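Local coordinates for gala protein type 1, 3 or 4 (PDB 4XA9) that may bind small GTPases and stimulate their GTPase activity, using a curved scaffold of leucine-rich repeats, at residues D8-K11 and G12-K15; N30-P33 and L34-F38; S202-H205 and F206-T210. All coordinates share one frame; numbering follows the deposited sequence.

Contact 1: D8-K11 and G12-K15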
loop_
_atom_site.group_PDB
_atom_site.type_symbol
_atom_site.label_atom_id
_atom_site.label_comp_id
_atom_site.label_asym_id
_atom_site.label_seq_id
_atom_site.Cartn_x
_atom_site.Cartn_y
_atom_site.Cartn_z
ATOM N N ASP A 8 -20.301 -5.691 18.022
ATOM C CA ASP A 8 -19.265 -5.745 16.987
ATOM C C ASP A 8 -19.477 -6.937 16.065
ATOM O O ASP A 8 -19.449 -6.808 14.848
ATOM C CB ASP A 8 -17.864 -5.847 17.602
ATOM C CG ASP A 8 -17.452 -4.600 18.355
ATOM O OD1 ASP A 8 -17.916 -3.496 17.998
ATOM O OD2 ASP A 8 -16.646 -4.731 19.302
ATOM N N LEU A 9 -19.696 -8.103 16.666
ATOM C CA LEU A 9 -19.854 -9.335 15.912
ATOM C C LEU A 9 -21.059 -9.308 14.968
ATOM O O LEU A 9 -20.954 -9.735 13.820
ATOM C CB LEU A 9 -19.957 -10.520 16.876
ATOM C CG LEU A 9 -18.626 -10.875 17.540
ATOM C CD1 LEU A 9 -18.825 -11.742 18.775
ATOM C CD2 LEU A 9 -17.718 -11.587 16.536
ATOM N N GLU A 10 -22.199 -8.804 15.427
ATOM C CA GLU A 10 -23.376 -8.824 14.566
ATOM C C GLU A 10 -23.329 -7.731 13.503
ATOM O O GLU A 10 -23.849 -7.911 12.405
ATOM C CB GLU A 10 -24.662 -8.717 15.388
ATOM C CG GLU A 10 -25.525 -9.986 15.317
ATOM C CD GLU A 10 -26.349 -10.079 14.038
ATOM O OE1 GLU A 10 -26.961 -9.060 13.653
ATOM O OE2 GLU A 10 -26.386 -11.167 13.419
ATOM N N LYS A 11 -22.697 -6.603 13.805
ATOM C CA LYS A 11 -22.523 -5.575 12.783
ATOM C C LYS A 11 -21.494 -6.014 11.739
ATOM O O LYS A 11 -21.589 -5.657 10.566
ATOM C CB LYS A 11 -22.124 -4.244 13.418
ATOM C CG LYS A 11 -23.219 -3.675 14.311
ATOM C CD LYS A 11 -22.776 -2.419 15.030
ATOM C CE LYS A 11 -23.969 -1.705 15.639
ATOM N NZ LYS A 11 -23.629 -0.313 16.039
ATOM N N GLY A 12 -20.524 -6.815 12.161
ATOM C CA GLY A 12 -19.502 -7.302 11.250
ATOM C C GLY A 12 -19.946 -8.515 10.454
ATOM O O GLY A 12 -19.308 -8.900 9.473
ATOM N N TYR A 13 -21.050 -9.118 10.878
ATOM C CA TYR A 13 -21.563 -10.324 10.245
ATOM C C TYR A 13 -22.376 -9.993 8.987
ATOM O O TYR A 13 -23.526 -9.578 9.080
ATOM C CB TYR A 13 -22.415 -11.108 11.253
ATOM C CG TYR A 13 -22.955 -12.446 10.781
ATOM C CD1 TYR A 13 -22.478 -13.057 9.628
ATOM C CD2 TYR A 13 -23.970 -13.086 11.490
ATOM C CE1 TYR A 13 -22.987 -14.271 9.199
ATOM C CE2 TYR A 13 -24.481 -14.297 11.071
ATOM C CZ TYR A 13 -23.988 -14.886 9.927
ATOM O OH TYR A 13 -24.503 -16.093 9.508
ATOM N N ASP A 14 -21.761 -10.177 7.819
ATOM C CA ASP A 14 -22.454 -10.058 6.536
ATOM C C ASP A 14 -23.128 -11.391 6.198
ATOM O O ASP A 14 -22.472 -12.331 5.758
ATOM C CB ASP A 14 -21.467 -9.650 5.433
ATOM C CG ASP A 14 -22.153 -9.305 4.111
ATOM O OD1 ASP A 14 -23.190 -9.917 3.763
ATOM O OD2 ASP A 14 -21.634 -8.416 3.404
ATOM N N LYS A 15 -24.440 -11.463 6.405
ATOM C CA LYS A 15 -25.174 -12.717 6.239
ATOM C C LYS A 15 -25.417 -13.076 4.777
ATOM O O LYS A 15 -25.753 -14.213 4.462
ATOM C CB LYS A 15 -26.509 -12.649 6.985
ATOM C CG LYS A 15 -26.369 -12.855 8.487
ATOM C CD LYS A 15 -27.614 -12.437 9.249
ATOM C CE LYS A 15 -27.762 -10.924 9.275
ATOM N NZ LYS A 15 -28.896 -10.487 10.136
#

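Contact 2: N30-P33 and L34-F38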
loop_
_atom_site.group_PDB
_atom_site.type_symbol
_atom_site.label_atom_id
_atom_site.label_comp_id
_atom_site.label_asym_id
_atom_site.label_seq_id
_atom_site.Cartn_x
_atom_site.Cartn_y
_atom_site.Cartn_z
ATOM N N ASN A 30 -6.934 -11.839 23.869
ATOM C CA ASN A 30 -7.989 -12.238 24.763
ATOM C C ASN A 30 -9.363 -12.179 24.169
ATOM O O ASN A 30 -10.253 -12.659 24.756
ATOM C CB ASN A 30 -7.932 -11.460 26.054
ATOM C CG ASN A 30 -6.838 -11.957 26.964
ATOM O OD1 ASN A 30 -6.421 -13.086 26.863
ATOM N ND2 ASN A 30 -6.343 -11.092 27.832
ATOM N N ASP A 31 -9.503 -11.542 23.019
ATOM C CA ASP A 31 -10.798 -11.415 22.351
ATOM C C ASP A 31 -11.044 -12.600 21.428
ATOM O O ASP A 31 -12.149 -12.789 20.917
ATOM C CB ASP A 31 -10.887 -10.116 21.551
ATOM C CG ASP A 31 -10.861 -8.889 22.436
ATOM O OD1 ASP A 31 -11.858 -8.653 23.154
ATOM O OD2 ASP A 31 -9.855 -8.153 22.394
ATOM N N ILE A 32 -10.011 -13.403 21.214
ATOM C CA ILE A 32 -10.109 -14.491 20.244
ATOM C C ILE A 32 -11.073 -15.607 20.685
ATOM O O ILE A 32 -11.850 -16.086 19.858
ATOM C CB ILE A 32 -8.711 -15.077 19.924
ATOM C CG1 ILE A 32 -7.791 -13.982 19.367
ATOM C CG2 ILE A 32 -8.820 -16.220 18.920
ATOM C CD1 ILE A 32 -8.287 -13.351 18.068
ATOM N N PRO A 33 -11.054 -16.015 21.979
ATOM C CA PRO A 33 -12.046 -17.027 22.383
ATOM C C PRO A 33 -13.500 -16.659 22.086
ATOM O O PRO A 33 -14.231 -17.508 21.583
ATOM C CB PRO A 33 -11.822 -17.150 23.896
ATOM C CG PRO A 33 -10.376 -16.853 24.066
ATOM C CD PRO A 33 -10.096 -15.745 23.071
ATOM N N LEU A 34 -13.916 -15.429 22.381
ATOM C CA LEU A 34 -15.285 -15.009 22.070
ATOM C C LEU A 34 -15.538 -15.076 20.569
ATOM O O LEU A 34 -16.574 -15.574 20.127
ATOM C CB LEU A 34 -15.557 -13.595 22.586
ATOM C CG LEU A 34 -16.928 -13.006 22.233
ATOM C CD1 LEU A 34 -18.050 -13.875 22.787
ATOM C CD2 LEU A 34 -17.044 -11.593 22.771
ATOM N N LEU A 35 -14.590 -14.564 19.794
ATOM C CA LEU A 35 -14.656 -14.653 18.338
ATOM C C LEU A 35 -14.923 -16.086 17.852
ATOM O O LEU A 35 -15.845 -16.323 17.066
ATOM C CB LEU A 35 -13.353 -14.138 17.728
ATOM C CG LEU A 35 -13.190 -14.399 16.234
ATOM C CD1 LEU A 35 -14.224 -13.590 15.455
ATOM C CD2 LEU A 35 -11.773 -14.072 15.783
ATOM N N CYS A 36 -14.117 -17.036 18.325
ATOM C CA CYS A 36 -14.247 -18.424 17.885
ATOM C C CYS A 36 -15.572 -19.034 18.313
ATOM O O CYS A 36 -16.141 -19.863 17.603
ATOM C CB CYS A 36 -13.090 -19.269 18.418
ATOM S SG CYS A 36 -11.492 -18.816 17.703
ATOM N N GLU A 37 -16.061 -18.624 19.478
ATOM C CA GLU A 37 -17.354 -19.083 19.950
ATOM C C GLU A 37 -18.448 -18.655 18.989
ATOM O O GLU A 37 -19.317 -19.446 18.620
ATOM C CB GLU A 37 -17.642 -18.539 21.347
ATOM C CG GLU A 37 -17.833 -19.616 22.367
ATOM C CD GLU A 37 -18.440 -19.103 23.652
ATOM O OE1 GLU A 37 -18.256 -17.906 23.973
ATOM O OE2 GLU A 37 -19.114 -19.908 24.327
ATOM N N PHE A 38 -18.399 -17.393 18.579
ATOM C CA PHE A 38 -19.374 -16.866 17.638
ATOM C C PHE A 38 -19.289 -17.591 16.294
ATOM O O PHE A 38 -20.316 -17.905 15.687
ATOM C CB PHE A 38 -19.171 -15.361 17.452
ATOM C CG PHE A 38 -20.197 -14.710 16.570
ATOM C CD1 PHE A 38 -21.414 -14.286 17.094
ATOM C CD2 PHE A 38 -19.941 -14.501 15.225
ATOM C CE1 PHE A 38 -22.357 -13.681 16.291
ATOM C CE2 PHE A 38 -20.880 -13.900 14.415
ATOM C CZ PHE A 38 -22.093 -13.487 14.950
HETATM O O HOH W 1 -12.777 -13.475 24.215
#

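Contact 3: S202-H205 and F206-T210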
loop_
_atom_site.group_PDB
_atom_site.type_symbol
_atom_site.label_atom_id
_atom_site.label_comp_id
_atom_site.label_asym_id
_atom_site.label_seq_id
_atom_site.Cartn_x
_atom_site.Cartn_y
_atom_site.Cartn_z
ATOM N N SER A 202 14.754 -6.500 -20.255
ATOM C CA SER A 202 13.882 -7.630 -19.943
ATOM C C SER A 202 12.794 -7.851 -20.979
ATOM O O SER A 202 12.202 -8.931 -21.038
ATOM C CB SER A 202 13.218 -7.444 -18.578
ATOM O OG SER A 202 14.175 -7.392 -17.538
ATOM N N THR A 203 12.515 -6.835 -21.790
ATOM C CA THR A 203 11.249 -6.822 -22.513
ATOM C C THR A 203 11.183 -7.842 -23.641
ATOM O O THR A 203 10.103 -8.370 -23.924
ATOM C CB THR A 203 10.932 -5.427 -23.063
ATOM O OG1 THR A 203 11.942 -5.032 -23.993
ATOM C CG2 THR A 203 10.859 -4.414 -21.912
ATOM N N LEU A 204 12.319 -8.136 -24.275
ATOM C CA LEU A 204 12.340 -9.158 -25.315
ATOM C C LEU A 204 11.888 -10.497 -24.730
ATOM O O LEU A 204 11.086 -11.213 -25.328
ATOM C CB LEU A 204 13.731 -9.288 -25.949
ATOM C CG LEU A 204 13.888 -10.465 -26.913
ATOM C CD1 LEU A 204 12.907 -10.333 -28.061
ATOM C CD2 LEU A 204 15.321 -10.574 -27.430
ATOM N N HIS A 205 12.372 -10.815 -23.538
ATOM C CA HIS A 205 12.005 -12.070 -22.894
ATOM C C HIS A 205 10.524 -12.130 -22.536
ATOM O O HIS A 205 9.926 -13.209 -22.563
ATOM C CB HIS A 205 12.867 -12.295 -21.656
ATOM C CG HIS A 205 14.324 -12.410 -21.971
ATOM N ND1 HIS A 205 14.910 -13.598 -22.351
ATOM C CD2 HIS A 205 15.309 -11.480 -21.994
ATOM C CE1 HIS A 205 16.195 -13.399 -22.582
ATOM N NE2 HIS A 205 16.463 -12.121 -22.374
ATOM N N PHE A 206 9.928 -10.983 -22.211
ATOM C CA PHE A 206 8.489 -10.948 -21.956
ATOM C C PHE A 206 7.711 -10.977 -23.273
ATOM O O PHE A 206 6.604 -11.500 -23.331
ATOM C CB PHE A 206 8.088 -9.709 -21.138
ATOM C CG PHE A 206 8.438 -9.798 -19.670
ATOM C CD1 PHE A 206 7.861 -10.767 -18.853
ATOM C CD2 PHE A 206 9.323 -8.897 -19.102
ATOM C CE1 PHE A 206 8.179 -10.841 -17.507
ATOM C CE2 PHE A 206 9.646 -8.964 -17.758
ATOM C CZ PHE A 206 9.070 -9.941 -16.957
ATOM N N ALA A 207 8.274 -10.404 -24.331
ATOM C CA ALA A 207 7.625 -10.492 -25.635
ATOM C C ALA A 207 7.587 -11.948 -26.104
ATOM O O ALA A 207 6.643 -12.369 -26.774
ATOM C CB ALA A 207 8.338 -9.618 -26.667
ATOM N N ASN A 208 8.605 -12.721 -25.745
ATOM C CA ASN A 208 8.657 -14.113 -26.194
ATOM C C ASN A 208 8.054 -15.099 -25.185
ATOM O O ASN A 208 7.993 -16.304 -25.442
ATOM C CB ASN A 208 10.099 -14.506 -26.529
ATOM C CG ASN A 208 10.595 -13.858 -27.818
ATOM O OD1 ASN A 208 9.802 -13.487 -28.685
ATOM N ND2 ASN A 208 11.911 -13.741 -27.954
ATOM N N ASN A 209 7.613 -14.584 -24.043
ATOM C CA ASN A 209 6.842 -15.374 -23.089
ATOM C C ASN A 209 5.530 -15.847 -23.719
ATOM O O ASN A 209 4.892 -15.103 -24.468
ATOM C CB ASN A 209 6.566 -14.546 -21.826
ATOM C CG ASN A 209 5.640 -15.249 -20.849
ATOM O OD1 ASN A 209 4.426 -15.270 -21.041
ATOM N ND2 ASN A 209 6.208 -15.803 -19.785
ATOM N N THR A 210 5.118 -17.077 -23.419
ATOM C CA THR A 210 3.902 -17.620 -24.018
ATOM C C THR A 210 2.800 -17.926 -23.002
ATOM O O THR A 210 1.719 -18.374 -23.378
ATOM C CB THR A 210 4.196 -18.914 -24.795
ATOM O OG1 THR A 210 4.793 -19.875 -23.913
ATOM C CG2 THR A 210 5.135 -18.641 -25.970
#

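Contact 1: D8-K11 and G12-K15
Asp8 O accepts a hydrogen bond from Gly12 N at 2.9 Å. The N-H comes in 22° from the carbonyl plane. This is an i to i+4 bond in the last turn of helix 6-12. Leu9 comes next. Its carbonyl oxygen lies 3.3 Å from Tyr13 CB, while its buried side chain leaves this turn and packs on Leu22. Glu10 contributes both backbone and side chain. Its O takes a weak hydrogen bond from Tyr13 N at 3.4 Å. Its side chain bends at chi2 (-80°), and OE2 comes to 3.6 Å from Tyr13 CD2. The carboxylate stands almost perpendicular to the ring (83°). Lys11 leads the chain into Gly12.

Past the glycine the chain enters the short strand 13-14, so the contact is a helix-to-strand turn at the start of the repeat array. Lys15 CG sits 3.4 Å above the Tyr13 ring plane, over the outer part of one face. The same ring makes a T-shaped stack with His42. Lys15 NZ remains 4.2 Å from Glu10 OE2, too far for a salt bridge. The opposite charges probably give only a modest attraction at this surface turn.

Contact 2: N30-P33 and L34-F38
Leu35 N meets the peptide carbonyl of Asp31 in the carbonyl plane, 3.2 Å from Asp31 O, and the N-H points almost straight at the oxygen (170°). The next carbonyl, that of Ile32, is approached nearly end-on by Cys36 N, at 2.9 Å from Ile32 O. At the third, Glu37 N lies 21° off the carbonyl plane, 3.0 Å from Pro33 O. These three i to i+4 bonds form the first turns of helix 32-41. Pro33 has no N-H to give, which is easily tolerated in a first turn.

A water takes the i to i+4 place between Asn30 and Leu34. It accepts from Leu34 N at 2.9 Å and donates to Asn30 O at 2.7 Å.

Side chains meet along one flank. Ile32 CG2 lies opposite the backbone N across the CA-CB bond and reaches Cys36 SG at 3.9 Å. Ile32 CD1 touches Leu35 CD2 more loosely, at 4.2 Å. The buried Asp31 carboxylate is held by backbone N-H groups outside the segments. Its OD1 accepts from Leu4 N and Val3 N, and its OD2 from Arg28 N, tying the N-terminal residues to this turn.

The helix connects strand 19-21 to strand 47-49 in a beta-alpha-beta unit of the leucine-rich repeat fold. The Leu35 side chain packs on Leu20 of strand 19-21 and on Leu22 and Leu50. Ile32 and Cys36 pack on Phe63 of the next helix, 57-63, and Ile32 and Pro33 also touch Leu62 there.

Contact 3: S202-H205 and F206-T210
Ala207 N donates to Thr203 O at 2.8 Å, and Asn208 N to Leu204 O at 2.9 Å. Both N-H groups lie about 20° off the carbonyl plane. Phe206 N makes a longer bond to Ser202 O, 3.3 Å, this time in the carbonyl plane. Together the bonds build the short helix 203-207. The polar side chains bond to residues outside the helix: Ser202 OG to Asp176 OD1, and Thr203 OG1 to Asp200 O. Buried Asn209 takes Leu212 N and Ser211 N on OD1 and gives ND2 to Ala183 O, which fixes the chain just past the helix.

This is the helical arm of a beta-alpha-beta unit, between strands 190-192 and 214-216, in a leucine-rich repeat solenoid. Its helical neighbours are 176-184 and 224-230.

Phe206 CG stands opposite its own carbonyl carbon (chi1 -76°), and the ring lies back along the first turn. Its CD2 is 3.5 Å from Ser202 O, its CE2 4.0 Å from Ser202 CB, and Thr203 CA lies at the ring edge. On the exposed flank, Leu204 CD1 touches Asn208 ND2 at 3.6 Å, the two side chains crossing at a slant. Beyond the helix, Phe206 packs on Leu212, Leu217, Leu230 and Ala183.

Overall arrangement
Contacts 1 and 2 are neighbours, with centres about 14 Å apart, and they share packing at the N-terminal end of the solenoid. Leu9 CD1 lies 3.9 Å from Phe38 CB and 4.1 Å from Leu34 CG. Tyr13 CD2 comes within 4.0 Å of Phe38 CZ. Helix 6-12 thus packs against helix 32-41. Contact 3 is on the opposite side of the chain's centre, toward the other end of the array. Its centre is about 47 Å from that of contact 1 and about 50 Å from that of contact 2, and it touches neither. The strands of successive repeats, aligned in one curved sheet, join the two ends.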